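Local coordinates for probable E3 ubiquitin-protein ligase HERC1 (Homo sapiens, PDB 4QT6) that probably acts as an E3 ubiquitin-protein ligase, its SPRY domain being a beta-sandwich module likely to serve in protein recognition, at residues R50-W62 with H69-Y81. Sequence-based numbering, arbitrary orientation.
With ARF (formamide), chain B; ARF (formamide), chain G; ARF (formamide), chain C.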
loop_
_atom_site.group_PDB
_atom_site.type_symbol
_atom_site.label_atom_id
_atom_site.label_comp_id
_atom_site.label_asym_id
_atom_site.label_seq_id
_atom_site.Cartn_x
_atom_site.Cartn_y
_atom_site.Cartn_z
ATOM N N ARG A 50 -8.179 -15.354 -2.290
ATOM C CA ARG A 50 -7.035 -15.928 -2.981
ATOM C C ARG A 50 -7.372 -16.143 -4.452
ATOM O O ARG A 50 -8.443 -16.673 -4.786
ATOM C CB ARG A 50 -6.616 -17.248 -2.346
ATOM C CG ARG A 50 -5.991 -17.108 -0.965
ATOM C CD ARG A 50 -6.036 -18.433 -0.219
ATOM N NE ARG A 50 -5.829 -18.290 1.222
ATOM C CZ ARG A 50 -4.648 -18.112 1.819
ATOM N NH1 ARG A 50 -3.518 -18.018 1.113
ATOM N NH2 ARG A 50 -4.597 -18.019 3.144
ATOM N N GLY A 51 -6.474 -15.701 -5.323
ATOM C CA GLY A 51 -6.690 -15.796 -6.772
ATOM C C GLY A 51 -7.631 -14.773 -7.384
ATOM O O GLY A 51 -7.883 -14.811 -8.582
ATOM N N ASN A 52 -8.181 -13.862 -6.587
ATOM C CA ASN A 52 -9.033 -12.806 -7.118
ATOM C C ASN A 52 -8.939 -11.602 -6.195
ATOM O O ASN A 52 -9.944 -11.059 -5.741
ATOM C CB ASN A 52 -10.477 -13.292 -7.234
ATOM C CG ASN A 52 -11.371 -12.320 -7.978
ATOM O OD1 ASN A 52 -10.943 -11.616 -8.906
ATOM N ND2 ASN A 52 -12.625 -12.274 -7.576
ATOM N N GLU A 53 -7.700 -11.192 -5.946
ATOM C CA GLU A 53 -7.413 -10.177 -4.919
ATOM C C GLU A 53 -7.859 -8.810 -5.393
ATOM O O GLU A 53 -7.986 -8.568 -6.605
ATOM C CB GLU A 53 -5.922 -10.163 -4.573
ATOM C CG GLU A 53 -5.430 -11.377 -3.808
ATOM C CD GLU A 53 -5.141 -12.589 -4.686
ATOM O OE1 GLU A 53 -5.269 -12.494 -5.917
ATOM O OE2 GLU A 53 -4.801 -13.646 -4.133
ATOM N N GLY A 54 -8.090 -7.912 -4.428
ATOM C CA GLY A 54 -8.609 -6.580 -4.688
ATOM C C GLY A 54 -7.828 -5.480 -3.982
ATOM O O GLY A 54 -8.309 -4.382 -3.850
ATOM N N THR A 55 -6.624 -5.809 -3.529
ATOM C CA THR A 55 -5.770 -4.912 -2.732
ATOM C C THR A 55 -4.558 -4.416 -3.500
ATOM O O THR A 55 -3.918 -5.191 -4.237
ATOM C CB THR A 55 -5.241 -5.689 -1.525
ATOM O OG1 THR A 55 -6.348 -6.118 -0.730
ATOM C CG2 THR A 55 -4.278 -4.851 -0.666
ATOM N N CYS A 56 -4.196 -3.158 -3.250
ATOM C CA CYS A 56 -2.857 -2.647 -3.562
ATOM C C CYS A 56 -2.274 -2.059 -2.290
ATOM O O CYS A 56 -3.026 -1.564 -1.457
ATOM C CB CYS A 56 -2.881 -1.531 -4.583
ATOM S SG CYS A 56 -3.522 -1.990 -6.218
ATOM N N VAL A 57 -0.951 -2.102 -2.150
ATOM C CA VAL A 57 -0.269 -1.454 -1.018
ATOM C C VAL A 57 0.762 -0.493 -1.532
ATOM O O VAL A 57 1.202 -0.610 -2.660
ATOM C CB VAL A 57 0.383 -2.480 -0.077
ATOM C CG1 VAL A 57 -0.661 -3.497 0.367
ATOM C CG2 VAL A 57 1.592 -3.192 -0.711
ATOM N N GLY A 58 1.143 0.481 -0.725
ATOM C CA GLY A 58 2.194 1.381 -1.158
ATOM C C GLY A 58 2.260 2.610 -0.296
ATOM O O GLY A 58 2.192 2.510 0.935
ATOM N N VAL A 59 2.441 3.762 -0.937
ATOM C CA VAL A 59 2.467 5.051 -0.248
ATOM C C VAL A 59 1.603 6.073 -0.989
ATOM O O VAL A 59 1.342 5.915 -2.190
ATOM C CB VAL A 59 3.909 5.591 -0.090
ATOM C CG1 VAL A 59 4.692 4.717 0.877
ATOM C CG2 VAL A 59 4.612 5.688 -1.439
ATOM N N SER A 60 1.156 7.080 -0.256
ATOM C CA SER A 60 0.252 8.108 -0.768
ATOM C C SER A 60 0.588 9.485 -0.229
ATOM O O SER A 60 1.007 9.651 0.932
ATOM C CB SER A 60 -1.186 7.795 -0.377
ATOM O OG SER A 60 -2.095 8.703 -0.984
ATOM N N ARG A 61 0.318 10.477 -1.074
ATOM C CA ARG A 61 0.167 11.854 -0.640
ATOM C C ARG A 61 -1.110 12.038 0.142
ATOM O O ARG A 61 -2.051 11.235 0.029
ATOM C CB ARG A 61 0.075 12.767 -1.864
ATOM C CG ARG A 61 1.345 12.847 -2.654
ATOM C CD ARG A 61 1.126 13.763 -3.846
ATOM N NE ARG A 61 2.409 14.172 -4.409
ATOM C CZ ARG A 61 2.981 13.669 -5.496
ATOM N NH1 ARG A 61 2.418 12.719 -6.246
ATOM N NH2 ARG A 61 4.142 14.170 -5.863
ATOM N N TRP A 62 -1.174 13.129 0.902
ATOM C CA TRP A 62 -2.409 13.557 1.539
ATOM C C TRP A 62 -2.566 15.062 1.313
ATOM O O TRP A 62 -1.607 15.795 1.549
ATOM C CB TRP A 62 -2.362 13.257 3.024
ATOM C CG TRP A 62 -3.638 13.610 3.711
ATOM C CD1 TRP A 62 -3.844 14.637 4.579
ATOM C CD2 TRP A 62 -4.888 12.926 3.586
ATOM N NE1 TRP A 62 -5.157 14.644 4.994
ATOM C CE2 TRP A 62 -5.814 13.601 4.401
ATOM C CE3 TRP A 62 -5.309 11.814 2.867
ATOM C CZ2 TRP A 62 -7.135 13.197 4.511
ATOM C CZ3 TRP A 62 -6.617 11.412 2.977
ATOM C CH2 TRP A 62 -7.510 12.094 3.802
ATOM N N HIS A 69 -6.223 3.084 -8.979
ATOM C CA HIS A 69 -4.872 2.581 -9.214
ATOM C C HIS A 69 -4.420 2.733 -10.668
ATOM O O HIS A 69 -3.233 2.908 -10.907
ATOM C CB HIS A 69 -4.676 1.143 -8.705
ATOM C CG HIS A 69 -5.464 0.115 -9.447
ATOM N ND1 HIS A 69 -6.835 0.020 -9.359
ATOM C CD2 HIS A 69 -5.069 -0.890 -10.259
ATOM C CE1 HIS A 69 -7.253 -0.985 -10.103
ATOM N NE2 HIS A 69 -6.202 -1.550 -10.666
ATOM N N ARG A 70 -5.354 2.695 -11.625
ATOM C CA ARG A 70 -5.009 2.795 -13.045
ATOM C C ARG A 70 -4.547 4.191 -13.475
ATOM O O ARG A 70 -3.833 4.320 -14.477
ATOM C CB ARG A 70 -6.207 2.354 -13.899
ATOM C CG ARG A 70 -6.587 0.901 -13.707
ATOM C CD ARG A 70 -6.189 0.055 -14.892
ATOM N NE ARG A 70 -6.435 -1.361 -14.629
ATOM C CZ ARG A 70 -5.572 -2.349 -14.863
ATOM N NH1 ARG A 70 -4.373 -2.114 -15.391
ATOM N NH2 ARG A 70 -5.921 -3.601 -14.578
ATOM N N THR A 71 -4.946 5.229 -12.732
ATOM C CA THR A 71 -4.647 6.615 -13.088
ATOM C C THR A 71 -3.887 7.434 -12.046
ATOM O O THR A 71 -3.247 8.417 -12.395
ATOM C CB THR A 71 -5.919 7.402 -13.431
ATOM O OG1 THR A 71 -6.798 7.466 -12.296
ATOM C CG2 THR A 71 -6.635 6.734 -14.578
ATOM N N THR A 72 -3.959 7.042 -10.770
ATOM C CA THR A 72 -3.487 7.927 -9.723
ATOM C C THR A 72 -1.996 8.288 -9.793
ATOM O O THR A 72 -1.163 7.442 -10.046
ATOM C CB THR A 72 -3.774 7.344 -8.303
ATOM O OG1 THR A 72 -3.407 8.311 -7.318
ATOM C CG2 THR A 72 -3.055 6.067 -8.078
ATOM N N SER A 73 -1.727 9.568 -9.580
ATOM C CA SER A 73 -0.386 10.088 -9.290
ATOM C C SER A 73 -0.261 10.525 -7.828
ATOM O O SER A 73 0.798 11.004 -7.416
ATOM C CB SER A 73 -0.076 11.261 -10.234
ATOM O OG SER A 73 0.069 10.771 -11.570
ATOM N N ASP A 74 -1.328 10.342 -7.042
ATOM C CA ASP A 74 -1.259 10.623 -5.602
ATOM C C ASP A 74 -0.622 9.468 -4.849
ATOM O O ASP A 74 -0.065 9.685 -3.758
ATOM C CB ASP A 74 -2.644 10.906 -5.026
ATOM C CG ASP A 74 -3.172 12.263 -5.415
ATOM O OD1 ASP A 74 -2.354 13.185 -5.671
ATOM O OD2 ASP A 74 -4.409 12.401 -5.435
HETATM N N MSE A 75 -0.699 8.279 -5.428
HETATM C CA MSE A 75 -0.231 7.037 -4.799
HETATM C C MSE A 75 0.774 6.326 -5.668
HETATM O O MSE A 75 0.822 6.496 -6.899
HETATM C CB MSE A 75 -1.397 6.093 -4.494
HETATM C CG MSE A 75 -2.533 6.828 -3.791
HETATM SE SE MSE A 75 -3.947 5.518 -3.326
HETATM C CE MSE A 75 -4.685 6.537 -1.830
ATOM N N TRP A 76 1.585 5.520 -5.028
ATOM C CA TRP A 76 2.514 4.606 -5.671
ATOM C C TRP A 76 2.123 3.228 -5.160
ATOM O O TRP A 76 2.222 2.950 -3.950
ATOM C CB TRP A 76 3.955 4.913 -5.254
ATOM C CG TRP A 76 4.621 6.099 -5.905
ATOM C CD1 TRP A 76 5.556 6.046 -6.905
ATOM C CD2 TRP A 76 4.467 7.483 -5.580
ATOM N NE1 TRP A 76 5.954 7.298 -7.240
ATOM C CE2 TRP A 76 5.331 8.210 -6.439
ATOM C CE3 TRP A 76 3.665 8.194 -4.683
ATOM C CZ2 TRP A 76 5.415 9.594 -6.403
ATOM C CZ3 TRP A 76 3.764 9.577 -4.648
ATOM C CH2 TRP A 76 4.647 10.260 -5.494
ATOM N N LEU A 77 1.642 2.363 -6.044
ATOM C CA LEU A 77 0.921 1.175 -5.610
ATOM C C LEU A 77 1.452 -0.106 -6.209
ATOM O O LEU A 77 1.947 -0.137 -7.343
ATOM C CB LEU A 77 -0.557 1.304 -5.941
ATOM C CG LEU A 77 -1.301 2.427 -5.251
ATOM C CD1 LEU A 77 -2.699 2.589 -5.838
ATOM C CD2 LEU A 77 -1.366 2.191 -3.745
ATOM N N TYR A 78 1.277 -1.179 -5.452
ATOM C CA TYR A 78 1.739 -2.523 -5.775
ATOM C C TYR A 78 0.534 -3.451 -5.569
ATOM O O TYR A 78 -0.058 -3.541 -4.480
ATOM C CB TYR A 78 2.962 -2.853 -4.885
ATOM C CG TYR A 78 3.557 -4.233 -4.894
ATOM C CD1 TYR A 78 3.554 -5.014 -6.042
ATOM C CD2 TYR A 78 4.240 -4.720 -3.770
ATOM C CE1 TYR A 78 4.121 -6.284 -6.031
ATOM C CE2 TYR A 78 4.820 -5.979 -3.761
ATOM C CZ TYR A 78 4.772 -6.750 -4.905
ATOM O OH TYR A 78 5.349 -8.013 -4.873
ATOM N N ARG A 79 0.146 -4.112 -6.657
ATOM C CA ARG A 79 -1.123 -4.846 -6.739
ATOM C C ARG A 79 -0.977 -6.339 -6.415
ATOM O O ARG A 79 -0.163 -7.054 -7.041
ATOM C CB ARG A 79 -1.689 -4.645 -8.151
ATOM C CG ARG A 79 -3.009 -5.317 -8.450
ATOM C CD ARG A 79 -3.460 -4.925 -9.850
ATOM N NE ARG A 79 -4.590 -5.712 -10.330
ATOM C CZ ARG A 79 -4.878 -5.917 -11.618
ATOM N NH1 ARG A 79 -4.106 -5.399 -12.583
ATOM N NH2 ARG A 79 -5.937 -6.653 -11.938
ATOM N N ALA A 80 -1.782 -6.817 -5.453
ATOM C CA ALA A 80 -1.686 -8.174 -4.962
ATOM C C ALA A 80 -1.916 -9.194 -6.076
ATOM O O ALA A 80 -1.144 -10.140 -6.232
ATOM C CB ALA A 80 -2.687 -8.390 -3.844
ATOM N N TYR A 81 -2.971 -8.973 -6.844
ATOM C CA TYR A 81 -3.468 -9.986 -7.784
ATOM C C TYR A 81 -2.439 -10.381 -8.841
ATOM O O TYR A 81 -2.320 -11.555 -9.163
ATOM C CB TYR A 81 -4.733 -9.480 -8.467
ATOM C CG TYR A 81 -5.201 -10.374 -9.592
ATOM C CD1 TYR A 81 -5.784 -11.591 -9.316
ATOM C CD2 TYR A 81 -5.011 -10.018 -10.916
ATOM C CE1 TYR A 81 -6.196 -12.432 -10.335
ATOM C CE2 TYR A 81 -5.425 -10.853 -11.951
ATOM C CZ TYR A 81 -6.026 -12.055 -11.642
ATOM O OH TYR A 81 -6.452 -12.915 -12.649
HETATM N N ARF B . -8.667 -9.716 -9.044
HETATM C C ARF B . -8.193 -8.982 -10.048
HETATM O O ARF B . -7.615 -7.927 -9.833
HETATM N N ARF G . -11.705 -8.802 -5.620
HETATM C C ARF G . -11.344 -8.264 -6.793
HETATM O O ARF G . -11.975 -7.326 -7.261
HETATM N N ARF C . 8.224 -7.965 -4.521
HETATM C C ARF C . 9.150 -8.665 -5.188
HETATM O O ARF C . 8.807 -9.395 -6.110
HETATM O O HOH W 1 -3.395 -13.776 -7.605
HETATM O O HOH W 2 -5.050 -7.078 -5.951
#
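Arg61 and Trp76 meet just beyond the end of strand 55-60, which runs antiparallel to strand 75-79. The Arg61 guanidinium has Trp76 CH2 over one face, 3.4 Å from NH1, with the two planes 40° apart. Its edge turns to the Ser73 carbonyl, and Arg61 NH1 lies 2.6 Å from Ser73 O. CG is anti to the carbonyl carbon (chi1 -68°), and the chain runs extended from there to NE, which brings the guanidinium to Ser73 and Trp76. NH2 continues to a salt bridge with Asp132. With an alanine here, Asp132 would probably lose its charged mate, and Trp76 CH2 the guanidinium that lies against it.

Along the strands, Val57 pairs with Tyr78 and Val59 with Trp76, each through two backbone hydrogen bonds. Arg61 N to Asp74 O and Ala80 N to Thr55 O extend the ladder. Val59 CG2 packs on Trp76 CB at 3.9 Å. Cys56, Arg79, Ser60 and Met75, a selenomethionine here, line the other face. Gly58 brings its CA to 3.2 Å from Trp76 O, where a CB would clash.

At the far end one formamide lies over a face of Tyr81, its C 3.3 Å from Tyr81 CG. Its N donates to Asn52 OD1 and Glu53 O. The formamide O accepts a nearly straight hydrogen bond from Arg79 NH2 (3.0 Å, 177°). Arg79 NH1 is hydrogen-bonded to Tyr86 OH. Glu53 OE2 accepts from Gly51 N and is hydrogen-bonded to Thr99 OG1, while a water joins OE1 to Tyr81 O.

Strands 137-142 and 84-86 flank this hairpin in one sheet of the SPRY sandwich. The formamide site thus offers a small amide both donors and acceptors beside an aromatic face, chemistry consistent with a peptide-binding surface.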